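Local coordinates for protein alcohol dehydrogenase (Aeropyrum pernix, PDB 1H2B) that probably catalyses the NAD-dependent interconversion of alcohols with aldehydes or ketones and binds zinc and an NAD cofactor, at residues A49-C54 / G135-F140; H55-L60 / L77-V82. All coordinates share one frame; numbering follows the deposited sequence.

Contact 1 (A49-C54 / G135-F140); sequences AGAGVC and GGFAEF. With ZN (zinc ion), chain J; NAJ (nicotinamide-adenine-dinucleotide (acidic form)), chain I.
A51, G52 and V53 meet the ring of F137 one after another in a buried van der Waals contact that no hydrogen bond bridges. The methyl CB of A51 reaches the ring at its edge, near the ring plane, 3.6 Å from F137 CD2, and also rests on G136 O at 3.5 Å. Farther round the ring V53 closes in, its CG2 lying 4.1 Å from F137 CZ with the two side chains crossing at about a right angle. Placing CG anti to the carbonyl carbon (chi1 -66°) sends the ring toward the strand, and F137 itself is the centre of an inverse gamma turn closed by a weak bond from A138 N to G136 O.

Polar backbone atoms also touch this ring: G52 O approaches it obliquely, 3.5 Å from F137 CE2, while A51 O lies in its plane at the edge.

Metal binding enters at C54. Its SG, anti to the backbone N (chi1 -177°), binds zinc at 2.3 Å; H79 and D168 are the other protein ligands. C54 SG also lies 3.6 Å from NAJ C6N of the nicotinamide, and C54 N-caps helix 55-61.

Within the GroES-like fold, strand 44-52 pairs antiparallel with 81-88, 140-143 and 354-358; against 81-88 it makes a classic beta bulge, A49 and G50 both facing V82. Helix 339-347 touches F137 through I339 and V53 through V342 and L343.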
loop_
_atom_site.group_PDB
_atom_site.type_symbol
_atom_site.label_atom_id
_atom_site.label_comp_id
_atom_site.label_asym_id
_atom_site.label_seq_id
_atom_site.Cartn_x
_atom_site.Cartn_y
_atom_site.Cartn_z
ATOM N N ALA B 49 -3.318 -38.817 -3.208
ATOM C CA ALA B 49 -3.871 -39.050 -4.565
ATOM C C ALA B 49 -2.922 -38.539 -5.656
ATOM O O ALA B 49 -2.820 -39.123 -6.730
ATOM C CB ALA B 49 -5.272 -38.409 -4.718
ATOM N N GLY B 50 -2.205 -37.453 -5.381
ATOM C CA GLY B 50 -1.306 -36.870 -6.382
ATOM C C GLY B 50 -0.183 -36.149 -5.653
ATOM O O GLY B 50 -0.439 -35.406 -4.699
ATOM N N ALA B 51 1.059 -36.396 -6.069
ATOM C CA ALA B 51 2.223 -35.759 -5.451
ATOM C C ALA B 51 3.092 -35.132 -6.533
ATOM O O ALA B 51 3.678 -35.822 -7.363
ATOM C CB ALA B 51 3.013 -36.816 -4.648
ATOM N N GLY B 52 3.088 -33.809 -6.597
ATOM C CA GLY B 52 3.886 -33.137 -7.611
ATOM C C GLY B 52 5.371 -33.246 -7.376
ATOM O O GLY B 52 5.829 -33.351 -6.252
ATOM N N VAL B 53 6.129 -33.226 -8.477
ATOM C CA VAL B 53 7.587 -33.286 -8.425
ATOM C C VAL B 53 8.115 -31.890 -8.806
ATOM O O VAL B 53 7.769 -31.365 -9.859
ATOM C CB VAL B 53 8.157 -34.266 -9.447
ATOM C CG1 VAL B 53 9.650 -34.388 -9.282
ATOM C CG2 VAL B 53 7.501 -35.667 -9.276
ATOM N N CYS B 54 8.872 -31.296 -7.907
ATOM C CA CYS B 54 9.322 -29.923 -8.049
ATOM C C CYS B 54 10.803 -29.853 -8.398
ATOM O O CYS B 54 11.573 -30.736 -7.985
ATOM C CB CYS B 54 9.070 -29.231 -6.692
ATOM S SG CYS B 54 9.464 -27.452 -6.624
ATOM N N GLY B 135 7.420 -36.558 3.584
ATOM C CA GLY B 135 6.456 -35.987 2.646
ATOM C C GLY B 135 5.522 -36.936 1.919
ATOM O O GLY B 135 5.158 -38.056 2.389
ATOM N N GLY B 136 5.074 -36.485 0.737
ATOM C CA GLY B 136 3.945 -37.087 0.037
ATOM C C GLY B 136 4.242 -38.148 -1.029
ATOM O O GLY B 136 3.326 -38.665 -1.666
ATOM N N PHE B 137 5.531 -38.436 -1.251
ATOM C CA PHE B 137 5.862 -39.512 -2.203
ATOM C C PHE B 137 5.708 -40.853 -1.479
ATOM O O PHE B 137 6.686 -41.567 -1.227
ATOM C CB PHE B 137 7.302 -39.369 -2.744
ATOM C CG PHE B 137 7.539 -38.149 -3.605
ATOM C CD1 PHE B 137 8.802 -37.566 -3.608
ATOM C CD2 PHE B 137 6.539 -37.645 -4.450
ATOM C CE1 PHE B 137 9.075 -36.437 -4.426
ATOM C CE2 PHE B 137 6.772 -36.534 -5.257
ATOM C CZ PHE B 137 8.038 -35.931 -5.248
ATOM N N ALA B 138 4.467 -41.158 -1.097
ATOM C CA ALA B 138 4.151 -42.296 -0.229
ATOM C C ALA B 138 2.657 -42.528 -0.293
ATOM O O ALA B 138 1.890 -41.684 -0.785
ATOM C CB ALA B 138 4.562 -42.016 1.220
ATOM N N GLU B 139 2.211 -43.659 0.230
ATOM C CA GLU B 139 0.779 -43.928 0.222
ATOM C C GLU B 139 0.028 -42.994 1.191
ATOM O O GLU B 139 -1.111 -42.566 0.894
ATOM C CB GLU B 139 0.543 -45.407 0.600
ATOM C CG GLU B 139 -0.900 -45.864 0.441
ATOM C CD GLU B 139 -1.163 -47.329 0.802
ATOM O OE1 GLU B 139 -0.233 -48.039 1.269
ATOM O OE2 GLU B 139 -2.329 -47.772 0.626
ATOM N N PHE B 140 0.654 -42.692 2.319
ATOM C CA PHE B 140 0.030 -41.861 3.358
ATOM C C PHE B 140 1.006 -40.836 3.850
ATOM O O PHE B 140 2.243 -41.053 3.832
ATOM C CB PHE B 140 -0.428 -42.688 4.582
ATOM C CG PHE B 140 -1.478 -43.733 4.260
ATOM C CD1 PHE B 140 -1.108 -45.065 4.019
ATOM C CD2 PHE B 140 -2.799 -43.382 4.179
ATOM C CE1 PHE B 140 -2.057 -46.014 3.705
ATOM C CE2 PHE B 140 -3.779 -44.333 3.876
ATOM C CZ PHE B 140 -3.403 -45.654 3.644
HETATM ZN ZN ZN J . 8.702 -27.034 -4.533
HETATM P PA NAJ I . 11.235 -26.444 -13.792
HETATM O O1A NAJ I . 12.445 -27.314 -13.989
HETATM O O2A NAJ I . 9.836 -27.027 -14.050
HETATM O O5B NAJ I . 11.248 -25.170 -14.755
HETATM C C5B NAJ I . 12.449 -24.440 -15.046
HETATM C C4B NAJ I . 12.179 -23.810 -16.402
HETATM O O4B NAJ I . 13.262 -22.893 -16.658
HETATM C C3B NAJ I . 12.090 -24.819 -17.546
HETATM O O3B NAJ I . 10.932 -24.595 -18.367
HETATM C C2B NAJ I . 13.405 -24.510 -18.248
HETATM O O2B NAJ I . 13.421 -24.864 -19.639
HETATM C C1B NAJ I . 13.592 -23.002 -18.036
HETATM N N9A NAJ I . 14.962 -22.518 -18.203
HETATM C C8A NAJ I . 16.187 -23.145 -17.936
HETATM N N7A NAJ I . 17.202 -22.284 -18.217
HETATM C C5A NAJ I . 16.643 -21.122 -18.667
HETATM C C6A NAJ I . 17.165 -19.925 -19.092
HETATM N N6A NAJ I . 18.482 -19.694 -19.182
HETATM N N1A NAJ I . 16.301 -18.914 -19.419
HETATM C C2A NAJ I . 14.927 -19.083 -19.405
HETATM N N3A NAJ I . 14.425 -20.274 -19.010
HETATM C C4A NAJ I . 15.273 -21.275 -18.653
HETATM O O3 NAJ I . 11.351 -25.863 -12.318
HETATM P PN NAJ I . 10.181 -25.492 -11.269
HETATM O O1N NAJ I . 9.813 -26.668 -10.489
HETATM O O2N NAJ I . 9.136 -24.712 -11.960
HETATM O O5D NAJ I . 11.030 -24.583 -10.254
HETATM C C5D NAJ I . 11.514 -23.328 -10.729
HETATM C C4D NAJ I . 12.510 -22.766 -9.727
HETATM O O4D NAJ I . 11.771 -22.317 -8.577
HETATM C C3D NAJ I . 13.499 -23.797 -9.186
HETATM O O3D NAJ I . 14.704 -23.105 -8.811
HETATM C C2D NAJ I . 12.799 -24.312 -7.920
HETATM O O2D NAJ I . 13.638 -24.906 -6.970
HETATM C C1D NAJ I . 12.238 -22.968 -7.420
HETATM N N1N NAJ I . 11.175 -22.987 -6.416
HETATM C C2N NAJ I . 11.089 -21.887 -5.615
HETATM C C3N NAJ I . 10.071 -21.795 -4.682
HETATM C C7N NAJ I . 10.022 -20.615 -3.767
HETATM O O7N NAJ I . 9.052 -20.659 -2.838
HETATM N N7N NAJ I . 10.798 -19.531 -3.855
HETATM C C4N NAJ I . 9.072 -22.814 -4.539
HETATM C C5N NAJ I . 9.122 -23.840 -5.524
HETATM C C6N NAJ I . 10.174 -23.934 -6.415
#

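Contact 2 (H55-L60 / L77-V82). With ZN (zinc ion), chain J; NAJ (nicotinamide-adenine-dinucleotide (acidic form)), chain I; OCA (octanoic acid (caprylic acid)), chain H.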
loop_
_atom_site.group_PDB
_atom_site.type_symbol
_atom_site.label_atom_id
_atom_site.label_comp_id
_atom_site.label_asym_id
_atom_site.label_seq_id
_atom_site.Cartn_x
_atom_site.Cartn_y
_atom_site.Cartn_z
ATOM N N HIS B 55 11.240 -28.794 -9.085
ATOM C CA HIS B 55 12.683 -28.654 -9.220
ATOM C C HIS B 55 13.416 -28.604 -7.866
ATOM O O HIS B 55 14.589 -28.977 -7.767
ATOM C CB HIS B 55 13.044 -27.454 -10.112
ATOM C CG HIS B 55 14.368 -27.593 -10.813
ATOM N ND1 HIS B 55 14.460 -27.643 -12.182
ATOM C CD2 HIS B 55 15.633 -27.706 -10.333
ATOM C CE1 HIS B 55 15.735 -27.777 -12.527
ATOM N NE2 HIS B 55 16.469 -27.812 -11.427
ATOM N N THR B 56 12.736 -28.173 -6.801
ATOM C CA THR B 56 13.334 -28.232 -5.486
ATOM C C THR B 56 13.734 -29.642 -5.092
ATOM O O THR B 56 14.680 -29.802 -4.303
ATOM C CB THR B 56 12.357 -27.669 -4.468
ATOM O OG1 THR B 56 12.343 -26.248 -4.637
ATOM C CG2 THR B 56 12.832 -27.956 -3.010
ATOM N N ASP B 57 13.005 -30.628 -5.605
ATOM C CA ASP B 57 13.376 -32.042 -5.336
ATOM C C ASP B 57 14.725 -32.414 -5.926
ATOM O O ASP B 57 15.484 -33.162 -5.278
ATOM C CB ASP B 57 12.253 -32.971 -5.763
ATOM C CG ASP B 57 11.009 -32.690 -4.964
ATOM O OD1 ASP B 57 9.889 -32.653 -5.526
ATOM O OD2 ASP B 57 11.144 -32.452 -3.752
ATOM N N LEU B 58 15.064 -31.851 -7.083
ATOM C CA LEU B 58 16.416 -32.038 -7.607
ATOM C C LEU B 58 17.445 -31.345 -6.732
ATOM O O LEU B 58 18.499 -31.911 -6.404
ATOM C CB LEU B 58 16.504 -31.516 -9.032
ATOM C CG LEU B 58 15.661 -32.197 -10.101
ATOM C CD1 LEU B 58 15.643 -31.316 -11.320
ATOM C CD2 LEU B 58 16.349 -33.532 -10.409
ATOM N N HIS B 59 17.157 -30.108 -6.334
ATOM C CA HIS B 59 18.021 -29.408 -5.405
ATOM C C HIS B 59 18.200 -30.196 -4.107
ATOM O O HIS B 59 19.308 -30.256 -3.583
ATOM C CB HIS B 59 17.521 -27.980 -5.094
ATOM C CG HIS B 59 17.390 -27.072 -6.293
ATOM N ND1 HIS B 59 18.247 -27.096 -7.375
ATOM C CD2 HIS B 59 16.494 -26.094 -6.553
ATOM C CE1 HIS B 59 17.859 -26.191 -8.262
ATOM N NE2 HIS B 59 16.827 -25.539 -7.764
ATOM N N LEU B 60 17.122 -30.828 -3.597
ATOM C CA LEU B 60 17.217 -31.596 -2.356
ATOM C C LEU B 60 18.168 -32.772 -2.535
ATOM O O LEU B 60 19.063 -32.959 -1.707
ATOM C CB LEU B 60 15.833 -32.124 -1.939
ATOM C CG LEU B 60 15.021 -31.038 -1.195
ATOM C CD1 LEU B 60 13.563 -31.457 -1.155
ATOM C CD2 LEU B 60 15.528 -30.686 0.184
ATOM N N LEU B 77 10.460 -37.724 0.414
ATOM C CA LEU B 77 10.289 -36.400 -0.219
ATOM C C LEU B 77 8.824 -36.226 -0.628
ATOM O O LEU B 77 7.998 -37.146 -0.503
ATOM C CB LEU B 77 11.210 -36.247 -1.442
ATOM C CG LEU B 77 12.729 -36.198 -1.225
ATOM C CD1 LEU B 77 13.428 -35.415 -2.387
ATOM C CD2 LEU B 77 13.243 -35.828 0.133
ATOM N N GLY B 78 8.516 -35.031 -1.132
ATOM C CA GLY B 78 7.232 -34.723 -1.795
ATOM C C GLY B 78 6.481 -33.653 -1.016
ATOM O O GLY B 78 5.920 -33.954 0.048
ATOM N N HIS B 79 6.419 -32.431 -1.547
ATOM C CA HIS B 79 5.796 -31.328 -0.795
ATOM C C HIS B 79 4.675 -30.624 -1.570
ATOM O O HIS B 79 4.272 -29.499 -1.205
ATOM C CB HIS B 79 6.860 -30.286 -0.377
ATOM C CG HIS B 79 7.644 -29.751 -1.535
ATOM N ND1 HIS B 79 8.773 -30.386 -2.020
ATOM C CD2 HIS B 79 7.501 -28.613 -2.266
ATOM C CE1 HIS B 79 9.254 -29.681 -3.033
ATOM N NE2 HIS B 79 8.494 -28.617 -3.218
ATOM N N GLU B 80 4.116 -31.311 -2.541
ATOM C CA GLU B 80 3.114 -30.735 -3.430
ATOM C C GLU B 80 1.980 -31.732 -3.542
ATOM O O GLU B 80 1.835 -32.491 -4.503
ATOM C CB GLU B 80 3.788 -30.382 -4.783
ATOM C CG GLU B 80 2.864 -29.682 -5.765
ATOM C CD GLU B 80 3.648 -29.201 -6.969
ATOM O OE1 GLU B 80 3.722 -29.975 -7.932
ATOM O OE2 GLU B 80 4.191 -28.080 -6.922
ATOM N N ASN B 81 1.108 -31.712 -2.520
ATOM C CA ASN B 81 0.260 -32.885 -2.282
ATOM C C ASN B 81 -1.232 -32.650 -2.267
ATOM O O ASN B 81 -1.699 -31.701 -1.662
ATOM C CB ASN B 81 0.666 -33.489 -0.938
ATOM C CG ASN B 81 2.139 -33.885 -0.956
ATOM O OD1 ASN B 81 2.541 -34.622 -1.857
ATOM N ND2 ASN B 81 2.907 -33.446 0.035
ATOM N N VAL B 82 -1.959 -33.564 -2.902
ATOM C CA VAL B 82 -3.420 -33.661 -2.756
ATOM C C VAL B 82 -3.786 -35.092 -2.384
ATOM O O VAL B 82 -2.997 -36.025 -2.645
ATOM C CB VAL B 82 -4.204 -33.295 -4.047
ATOM C CG1 VAL B 82 -4.141 -31.762 -4.300
ATOM C CG2 VAL B 82 -3.732 -34.125 -5.253
HETATM ZN ZN ZN J . 8.702 -27.034 -4.533
HETATM P PA NAJ I . 11.235 -26.444 -13.792
HETATM O O1A NAJ I . 12.445 -27.314 -13.989
HETATM O O2A NAJ I . 9.836 -27.027 -14.050
HETATM O O5B NAJ I . 11.248 -25.170 -14.755
HETATM C C5B NAJ I . 12.449 -24.440 -15.046
HETATM C C4B NAJ I . 12.179 -23.810 -16.402
HETATM O O4B NAJ I . 13.262 -22.893 -16.658
HETATM C C3B NAJ I . 12.090 -24.819 -17.546
HETATM O O3B NAJ I . 10.932 -24.595 -18.367
HETATM C C2B NAJ I . 13.405 -24.510 -18.248
HETATM O O2B NAJ I . 13.421 -24.864 -19.639
HETATM C C1B NAJ I . 13.592 -23.002 -18.036
HETATM N N9A NAJ I . 14.962 -22.518 -18.203
HETATM C C8A NAJ I . 16.187 -23.145 -17.936
HETATM N N7A NAJ I . 17.202 -22.284 -18.217
HETATM C C5A NAJ I . 16.643 -21.122 -18.667
HETATM C C6A NAJ I . 17.165 -19.925 -19.092
HETATM N N6A NAJ I . 18.482 -19.694 -19.182
HETATM N N1A NAJ I . 16.301 -18.914 -19.419
HETATM C C2A NAJ I . 14.927 -19.083 -19.405
HETATM N N3A NAJ I . 14.425 -20.274 -19.010
HETATM C C4A NAJ I . 15.273 -21.275 -18.653
HETATM O O3 NAJ I . 11.351 -25.863 -12.318
HETATM P PN NAJ I . 10.181 -25.492 -11.269
HETATM O O1N NAJ I . 9.813 -26.668 -10.489
HETATM O O2N NAJ I . 9.136 -24.712 -11.960
HETATM O O5D NAJ I . 11.030 -24.583 -10.254
HETATM C C5D NAJ I . 11.514 -23.328 -10.729
HETATM C C4D NAJ I . 12.510 -22.766 -9.727
HETATM O O4D NAJ I . 11.771 -22.317 -8.577
HETATM C C3D NAJ I . 13.499 -23.797 -9.186
HETATM O O3D NAJ I . 14.704 -23.105 -8.811
HETATM C C2D NAJ I . 12.799 -24.312 -7.920
HETATM O O2D NAJ I . 13.638 -24.906 -6.970
HETATM C C1D NAJ I . 12.238 -22.968 -7.420
HETATM N N1N NAJ I . 11.175 -22.987 -6.416
HETATM C C2N NAJ I . 11.089 -21.887 -5.615
HETATM C C3N NAJ I . 10.071 -21.795 -4.682
HETATM C C7N NAJ I . 10.022 -20.615 -3.767
HETATM O O7N NAJ I . 9.052 -20.659 -2.838
HETATM N N7N NAJ I . 10.798 -19.531 -3.855
HETATM C C4N NAJ I . 9.072 -22.814 -4.539
HETATM C C5N NAJ I . 9.122 -23.840 -5.524
HETATM C C6N NAJ I . 10.174 -23.934 -6.415
HETATM C C1 OCA H . 9.696 -25.283 -2.412
HETATM C C2 OCA H . 10.861 -24.562 -1.719
HETATM C C3 OCA H . 10.461 -24.106 -0.305
HETATM C C4 OCA H . 11.624 -23.732 0.599
HETATM C C5 OCA H . 11.101 -23.478 2.012
HETATM C C6 OCA H . 12.183 -22.880 2.907
HETATM C C7 OCA H . 11.688 -22.507 4.300
HETATM C C8 OCA H . 12.841 -21.930 5.102
HETATM O O1 OCA H . 9.885 -25.888 -3.504
HETATM O O2 OCA H . 8.551 -25.246 -1.916
HETATM O O HOH W 1 10.076 -32.646 -1.489
HETATM O O HOH W 2 7.530 -32.198 -4.244
#
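T56 OG1, on a side chain that crosses H79 at about a right angle, is gripped by three groups: it donates to octanoate O1 at 2.7 Å, accepts from the cofactor ribose O2D at 3.0 Å, and is hydrogen-bonded to Y286 OH. This is the catalytic-zinc site expected of a zinc-containing alcohol dehydrogenase, with helix 55-61 facing the loop that leads into strand 81-88. A chi1 of 56° turns the H79 ring toward the helix, where NE2 binds zinc at 2.1 Å. C54, D168 and octanoate O1 complete the metal sphere.

D57 OD2 comes to the edge of the H79 ring, near its plane, 3.4 Å from H79 CE1, with carboxylate and ring planes 64° apart. The site illustrates second-shell positioning by water. One water lies in the plane of the H79 ring, accepts from ND1 at 2.7 Å and from G78 N, and donates to D57 OD2, which helps fix the ring's rotation. A second accepts from H79 N at 2.9 Å and lies near D57 OD1, the oxygen that also takes the N-H of C54.

On the cofactor side, H55 ND1 gives a nearly straight bond (173°) to O1A of the pyrophosphate at 2.7 Å, while L58 CD1 covers one face of the imidazole; an alanine here would probably leave O1A without this N-H and open a gap beside the leucine methyl. The apolar side is L77, whose CD1 packs against CB and CD1 of L60. N81 ND2 donates to G78 O at 3.1 Å, the donor standing above the carbonyl plane.

Overall arrangement
Both contacts are buried, their centres about 8 Å apart, and contact 2 is nested along the chain inside the loop that contact 1 closes. They share a sheet through neighbouring strands 44-52 and 81-88, probably joined by the bond from G52 N to E80 O, while G136 N and G78 O probably tie the two loops together. Contact 1 is mainly packing of one phenyl ring against a strand inside the GroES-like domain, coming to the zinc only at C54. Contact 2 lies against the cofactor and octanoic acid, and there waters, a carboxylate and an imidazole join the leucine packing. Both are core; the chemistry differs with closeness to the metal and cofactor, not with burial.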